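Local coordinates for protein Pab-dependent poly(a)-specific ribonuclease subunit PAN2 (Neurospora crassa, PDB 4CZW) that shortens the poly(A) tails of mRNA as the exonuclease subunit of the PAN2-PAN3 deadenylase, this piece carrying its pseudo-ubiquitin-hydrolase and exonuclease domains, at residues A[74-79]-A[411-416]; A[490-495]-A[533-538]. All blocks are in the same frame, centred on the assembly; numbering follows the deposited sequence.

In the fold
The two contacts meet at helix 529-541 of the exonuclease domain, which belongs to contact 2 and packs on both segments of contact 1; their centres are about 10 Å apart. Contact 1 sets the zinc-binding loop 74-79 of the pseudo-hydrolase domain against the short helix 412-415; contact 2 packs helix 529-541 on strand 490-496. Lys-534 joins them: its NZ makes a weak hydrogen bond to Cys-75 O at 3.3 Å, and its CD lies 3.7 Å from Leu-76 CD2. Leu-414 CD2 in turn lies 3.7 Å from Lys-535 O. The side chain of Asp-494 lies about 11 Å from that of Glu-447, a probable ligand of the catalytic metals, so contact 2 does not line that site.

Contact 1 (A[74-79]-A[411-416]); sequences ACLADP and TSVLFR. With ZN (zinc ion), chain B.
Leu-76 carries most of the contact from the zinc loop, reaching segment 411-416 with both methyl branches. With CG anti to the carbonyl carbon (chi1 -68°), its CD2 meets CG2 of Val-413 at 4.1 Å, the two side chains crossing at a slant. This is the more enclosed part: Val-413 is buried, and Lys-534 and Lys-535 of helix 529-541 pack beside it. The outer part is more open, its residues partly exposed. There Leu-76 CD1 lies 3.7 Å from Arg-416 NH1, obliquely to the guanidinium, as the two side chains run past each other in opposite directions, and Ala-74 CB touches Ser-412 OG at 3.5 Å. Arg-416 bends at chi3 (-65°) and folds back to let NH2 donate to Ser-412 OG at 3.1 Å, the oxygen 20° out of the guanidinium plane. Asp-410 OD1 is also hydrogen-bonded to this hydroxyl. Losing the hydroxyl to an alanine here is likely to leave the Arg-416 guanidinium freer to turn and Asp-410 short of a partner. Cys-75 SG binds the zinc ion at 2.3 Å together with His-70, Cys-80 and Cys-83, and accepts a hydrogen bond from Ala-77 N at 3.6 Å. The zinc-pinned loop thus meets the short helix through van der Waals contacts, one of them apolar on both sides, while the polar bonds run within each segment or to outside residues such as Lys-530 and Asp-410.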
loop_
_atom_site.group_PDB
_atom_site.type_symbol
_atom_site.label_atom_id
_atom_site.label_comp_id
_atom_site.label_asym_id
_atom_site.label_seq_id
_atom_site.Cartn_x
_atom_site.Cartn_y
_atom_site.Cartn_z
ATOM N N ALA A 74 -7.029 -5.468 -15.883
ATOM C CA ALA A 74 -7.978 -4.483 -16.384
ATOM C C ALA A 74 -9.060 -4.170 -15.356
ATOM O O ALA A 74 -10.093 -3.591 -15.693
ATOM C CB ALA A 74 -8.611 -4.970 -17.678
ATOM N N CYS A 75 -8.811 -4.553 -14.106
ATOM C CA CYS A 75 -9.769 -4.364 -13.020
ATOM C C CYS A 75 -10.209 -2.910 -12.887
ATOM O O CYS A 75 -9.392 -2.023 -12.640
ATOM C CB CYS A 75 -9.171 -4.850 -11.696
ATOM S SG CYS A 75 -10.221 -4.588 -10.244
ATOM N N LEU A 76 -11.506 -2.676 -13.062
ATOM C CA LEU A 76 -12.069 -1.336 -12.943
ATOM C C LEU A 76 -12.954 -1.220 -11.708
ATOM O O LEU A 76 -13.781 -0.314 -11.608
ATOM C CB LEU A 76 -12.867 -0.973 -14.197
ATOM C CG LEU A 76 -12.067 -0.790 -15.488
ATOM C CD1 LEU A 76 -12.991 -0.447 -16.645
ATOM C CD2 LEU A 76 -11.005 0.283 -15.308
ATOM N N ALA A 77 -12.775 -2.145 -10.772
ATOM C CA ALA A 77 -13.531 -2.123 -9.527
ATOM C C ALA A 77 -13.098 -0.948 -8.661
ATOM O O ALA A 77 -11.905 -0.692 -8.496
ATOM C CB ALA A 77 -13.361 -3.432 -8.776
ATOM N N ASP A 78 -14.074 -0.233 -8.112
ATOM C CA ASP A 78 -13.801 0.914 -7.257
ATOM C C ASP A 78 -14.955 1.112 -6.281
ATOM O O ASP A 78 -16.078 1.392 -6.701
ATOM C CB ASP A 78 -13.578 2.173 -8.099
ATOM C CG ASP A 78 -13.117 3.357 -7.271
ATOM O OD1 ASP A 78 -12.453 3.142 -6.236
ATOM O OD2 ASP A 78 -13.409 4.507 -7.662
ATOM N N PRO A 79 -14.686 0.974 -4.971
ATOM C CA PRO A 79 -13.372 0.720 -4.364
ATOM C C PRO A 79 -12.872 -0.716 -4.522
ATOM O O PRO A 79 -13.665 -1.651 -4.619
ATOM C CB PRO A 79 -13.609 1.043 -2.887
ATOM C CG PRO A 79 -15.043 0.727 -2.675
ATOM C CD PRO A 79 -15.737 1.127 -3.949
ATOM N N THR A 411 -3.330 -2.528 -20.718
ATOM C CA THR A 411 -3.410 -1.113 -21.066
ATOM C C THR A 411 -4.770 -0.722 -21.639
ATOM O O THR A 411 -4.919 0.355 -22.215
ATOM C CB THR A 411 -2.325 -0.732 -22.089
ATOM O OG1 THR A 411 -2.585 -1.398 -23.332
ATOM C CG2 THR A 411 -0.947 -1.133 -21.584
ATOM N N SER A 412 -5.757 -1.596 -21.470
ATOM C CA SER A 412 -7.076 -1.399 -22.067
ATOM C C SER A 412 -7.801 -0.164 -21.531
ATOM O O SER A 412 -8.686 0.377 -22.192
ATOM C CB SER A 412 -7.944 -2.638 -21.842
ATOM O OG SER A 412 -8.132 -2.885 -20.460
ATOM N N VAL A 413 -7.422 0.279 -20.336
ATOM C CA VAL A 413 -8.067 1.423 -19.701
ATOM C C VAL A 413 -7.751 2.720 -20.450
ATOM O O VAL A 413 -8.509 3.689 -20.386
ATOM C CB VAL A 413 -7.642 1.550 -18.215
ATOM C CG1 VAL A 413 -6.158 1.873 -18.101
ATOM C CG2 VAL A 413 -8.486 2.593 -17.490
ATOM N N LEU A 414 -6.639 2.724 -21.179
ATOM C CA LEU A 414 -6.209 3.908 -21.916
ATOM C C LEU A 414 -6.999 4.104 -23.206
ATOM O O LEU A 414 -7.115 5.223 -23.706
ATOM C CB LEU A 414 -4.714 3.819 -22.238
ATOM C CG LEU A 414 -3.738 3.784 -21.062
ATOM C CD1 LEU A 414 -2.310 3.622 -21.559
ATOM C CD2 LEU A 414 -3.871 5.038 -20.212
ATOM N N PHE A 415 -7.541 3.017 -23.742
ATOM C CA PHE A 415 -8.192 3.057 -25.049
ATOM C C PHE A 415 -9.711 2.930 -24.967
ATOM O O PHE A 415 -10.411 3.163 -25.952
ATOM C CB PHE A 415 -7.634 1.948 -25.945
ATOM C CG PHE A 415 -6.133 1.902 -25.995
ATOM C CD1 PHE A 415 -5.424 2.797 -26.777
ATOM C CD2 PHE A 415 -5.431 0.960 -25.261
ATOM C CE1 PHE A 415 -4.042 2.756 -26.826
ATOM C CE2 PHE A 415 -4.050 0.913 -25.305
ATOM C CZ PHE A 415 -3.355 1.813 -26.088
ATOM N N ARG A 416 -10.220 2.565 -23.794
ATOM C CA ARG A 416 -11.651 2.329 -23.626
ATOM C C ARG A 416 -12.451 3.631 -23.621
ATOM O O ARG A 416 -12.025 4.631 -23.044
ATOM C CB ARG A 416 -11.914 1.549 -22.336
ATOM C CG ARG A 416 -13.374 1.170 -22.128
ATOM C CD ARG A 416 -13.558 0.251 -20.929
ATOM N NE ARG A 416 -12.901 -1.040 -21.119
ATOM C CZ ARG A 416 -11.733 -1.371 -20.577
ATOM N NH1 ARG A 416 -11.090 -0.506 -19.804
ATOM N NH2 ARG A 416 -11.210 -2.568 -20.804
HETATM ZN ZN ZN B . -8.795 -4.608 -8.389
#

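Contact 2 (A[490-495]-A[533-538])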
loop_
_atom_site.group_PDB
_atom_site.type_symbol
_atom_site.label_atom_id
_atom_site.label_comp_id
_atom_site.label_asym_id
_atom_site.label_seq_id
_atom_site.Cartn_x
_atom_site.Cartn_y
_atom_site.Cartn_z
ATOM N N ALA A 490 -5.168 16.550 -26.415
ATOM C CA ALA A 490 -5.380 15.753 -25.213
ATOM C C ALA A 490 -5.987 14.393 -25.540
ATOM O O ALA A 490 -6.857 14.282 -26.402
ATOM C CB ALA A 490 -6.268 16.505 -24.234
ATOM N N PHE A 491 -5.518 13.359 -24.847
ATOM C CA PHE A 491 -6.096 12.027 -24.985
ATOM C C PHE A 491 -6.710 11.585 -23.661
ATOM O O PHE A 491 -7.385 10.559 -23.587
ATOM C CB PHE A 491 -5.046 11.019 -25.466
ATOM C CG PHE A 491 -3.881 10.846 -24.530
ATOM C CD1 PHE A 491 -2.784 11.688 -24.601
ATOM C CD2 PHE A 491 -3.876 9.825 -23.595
ATOM C CE1 PHE A 491 -1.710 11.522 -23.745
ATOM C CE2 PHE A 491 -2.807 9.654 -22.739
ATOM C CZ PHE A 491 -1.722 10.502 -22.816
ATOM N N ILE A 492 -6.467 12.372 -22.618
ATOM C CA ILE A 492 -7.113 12.171 -21.327
ATOM C C ILE A 492 -7.577 13.506 -20.761
ATOM O O ILE A 492 -6.782 14.431 -20.602
ATOM C CB ILE A 492 -6.178 11.498 -20.301
ATOM C CG1 ILE A 492 -5.833 10.072 -20.732
ATOM C CG2 ILE A 492 -6.827 11.474 -18.926
ATOM C CD1 ILE A 492 -4.909 9.356 -19.771
ATOM N N ASP A 493 -8.869 13.606 -20.469
ATOM C CA ASP A 493 -9.417 14.784 -19.809
ATOM C C ASP A 493 -10.544 14.358 -18.878
ATOM O O ASP A 493 -11.712 14.669 -19.110
ATOM C CB ASP A 493 -9.915 15.808 -20.831
ATOM C CG ASP A 493 -10.275 17.139 -20.196
ATOM O OD1 ASP A 493 -9.687 17.478 -19.146
ATOM O OD2 ASP A 493 -11.145 17.847 -20.746
ATOM N N ASP A 494 -10.180 13.639 -17.823
ATOM C CA ASP A 494 -11.158 13.063 -16.911
ATOM C C ASP A 494 -11.525 14.000 -15.769
ATOM O O ASP A 494 -10.655 14.584 -15.122
ATOM C CB ASP A 494 -10.636 11.745 -16.337
ATOM C CG ASP A 494 -10.398 10.697 -17.404
ATOM O OD1 ASP A 494 -11.053 10.768 -18.464
ATOM O OD2 ASP A 494 -9.559 9.800 -17.180
ATOM N N TYR A 495 -12.824 14.140 -15.532
ATOM C CA TYR A 495 -13.322 14.802 -14.335
ATOM C C TYR A 495 -13.660 13.729 -13.308
ATOM O O TYR A 495 -14.114 12.641 -13.665
ATOM C CB TYR A 495 -14.541 15.669 -14.652
ATOM C CG TYR A 495 -14.212 16.961 -15.366
ATOM C CD1 TYR A 495 -13.706 16.955 -16.661
ATOM C CD2 TYR A 495 -14.414 18.189 -14.750
ATOM C CE1 TYR A 495 -13.410 18.133 -17.319
ATOM C CE2 TYR A 495 -14.120 19.373 -15.400
ATOM C CZ TYR A 495 -13.619 19.338 -16.684
ATOM O OH TYR A 495 -13.322 20.513 -17.336
ATOM N N TYR A 533 -7.053 7.288 -11.999
ATOM C CA TYR A 533 -5.746 6.972 -11.433
ATOM C C TYR A 533 -5.108 5.802 -12.170
ATOM O O TYR A 533 -3.894 5.775 -12.379
ATOM C CB TYR A 533 -5.869 6.649 -9.940
ATOM C CG TYR A 533 -4.543 6.422 -9.246
ATOM C CD1 TYR A 533 -3.942 5.168 -9.242
ATOM C CD2 TYR A 533 -3.896 7.459 -8.588
ATOM C CE1 TYR A 533 -2.730 4.958 -8.610
ATOM C CE2 TYR A 533 -2.686 7.258 -7.953
ATOM C CZ TYR A 533 -2.108 6.006 -7.966
ATOM O OH TYR A 533 -0.903 5.802 -7.334
ATOM N N LYS A 534 -5.937 4.837 -12.557
ATOM C CA LYS A 534 -5.469 3.636 -13.240
ATOM C C LYS A 534 -4.750 3.987 -14.537
ATOM O O LYS A 534 -3.738 3.377 -14.878
ATOM C CB LYS A 534 -6.640 2.694 -13.522
ATOM C CG LYS A 534 -6.235 1.325 -14.040
ATOM C CD LYS A 534 -7.456 0.466 -14.324
ATOM C CE LYS A 534 -7.067 -0.921 -14.804
ATOM N NZ LYS A 534 -6.352 -1.695 -13.751
ATOM N N LYS A 535 -5.276 4.979 -15.250
ATOM C CA LYS A 535 -4.668 5.442 -16.491
ATOM C C LYS A 535 -3.268 5.988 -16.240
ATOM O O LYS A 535 -2.312 5.610 -16.915
ATOM C CB LYS A 535 -5.537 6.516 -17.149
ATOM C CG LYS A 535 -6.948 6.064 -17.475
ATOM C CD LYS A 535 -7.756 7.194 -18.086
ATOM C CE LYS A 535 -9.182 6.759 -18.379
ATOM N NZ LYS A 535 -9.992 7.871 -18.947
ATOM N N LEU A 536 -3.158 6.877 -15.258
ATOM C CA LEU A 536 -1.882 7.495 -14.919
ATOM C C LEU A 536 -0.883 6.463 -14.407
ATOM O O LEU A 536 0.304 6.529 -14.721
ATOM C CB LEU A 536 -2.084 8.595 -13.875
ATOM C CG LEU A 536 -3.075 9.697 -14.252
ATOM C CD1 LEU A 536 -3.137 10.762 -13.168
ATOM C CD2 LEU A 536 -2.706 10.311 -15.594
ATOM N N TRP A 537 -1.374 5.506 -13.624
ATOM C CA TRP A 537 -0.524 4.460 -13.064
ATOM C C TRP A 537 0.051 3.571 -14.161
ATOM O O TRP A 537 1.212 3.168 -14.099
ATOM C CB TRP A 537 -1.304 3.614 -12.055
ATOM C CG TRP A 537 -0.467 2.567 -11.386
ATOM C CD1 TRP A 537 0.416 2.755 -10.362
ATOM C CD2 TRP A 537 -0.432 1.167 -11.691
ATOM N NE1 TRP A 537 0.999 1.562 -10.012
ATOM C CE2 TRP A 537 0.496 0.571 -10.813
ATOM C CE3 TRP A 537 -1.094 0.359 -12.622
ATOM C CZ2 TRP A 537 0.777 -0.793 -10.838
ATOM C CZ3 TRP A 537 -0.812 -0.995 -12.645
ATOM C CH2 TRP A 537 0.115 -1.558 -11.758
ATOM N N VAL A 538 -0.770 3.266 -15.161
ATOM C CA VAL A 538 -0.329 2.472 -16.302
ATOM C C VAL A 538 0.737 3.224 -17.095
ATOM O O VAL A 538 1.764 2.654 -17.467
ATOM C CB VAL A 538 -1.510 2.109 -17.231
ATOM C CG1 VAL A 538 -1.007 1.611 -18.577
ATOM C CG2 VAL A 538 -2.399 1.066 -16.575
#
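Ile-492 and Asp-494, alternate residues of strand 490-496, both meet Lys-535 of helix 529-541: this is helix-on-sheet packing in the RNase H-like fold of the exonuclease domain. The strand pairs antiparallel with strand 471-481 and parallel with strand 525-527; Phe-491 and Ile-492 form a classic beta bulge opposite Val-479. Along the helix, Tyr-533, Lys-534 and, a turn after the first, Trp-537 serve the pseudo-hydrolase domain, both rings meeting Tyr-87 and Lys-534 NZ bonding to Thr-73 O. Lys-535 is the residue that faces the strand. Its CG stands anti to the carbonyl carbon (chi1 -59°), and the extended chain beyond carries it past Ile-492, the two side chains running in opposite directions. CD1 of Ile-492 lies 3.9 Å from Lys-535 CB and 4.0 Å from Lys-535 CD, a methyl laid against the aliphatic stem of the lysine. Asp-494 comes from the opposite direction to meet the ammonium. All three residues are buried, and the paired charges of Lys-535 and Asp-494 would offset one another within the interior. Leu-536, next along the helix, packs against Val-479 of the neighbouring strand. The salt bridge itself rests on one carboxylate oxygen: Lys-535 NZ donates to Asp-494 OD2 at 2.7 Å, on its syn side and 15° out of the carboxylate plane, while Asp-494 OD1 lies 3.1 Å from the same nitrogen.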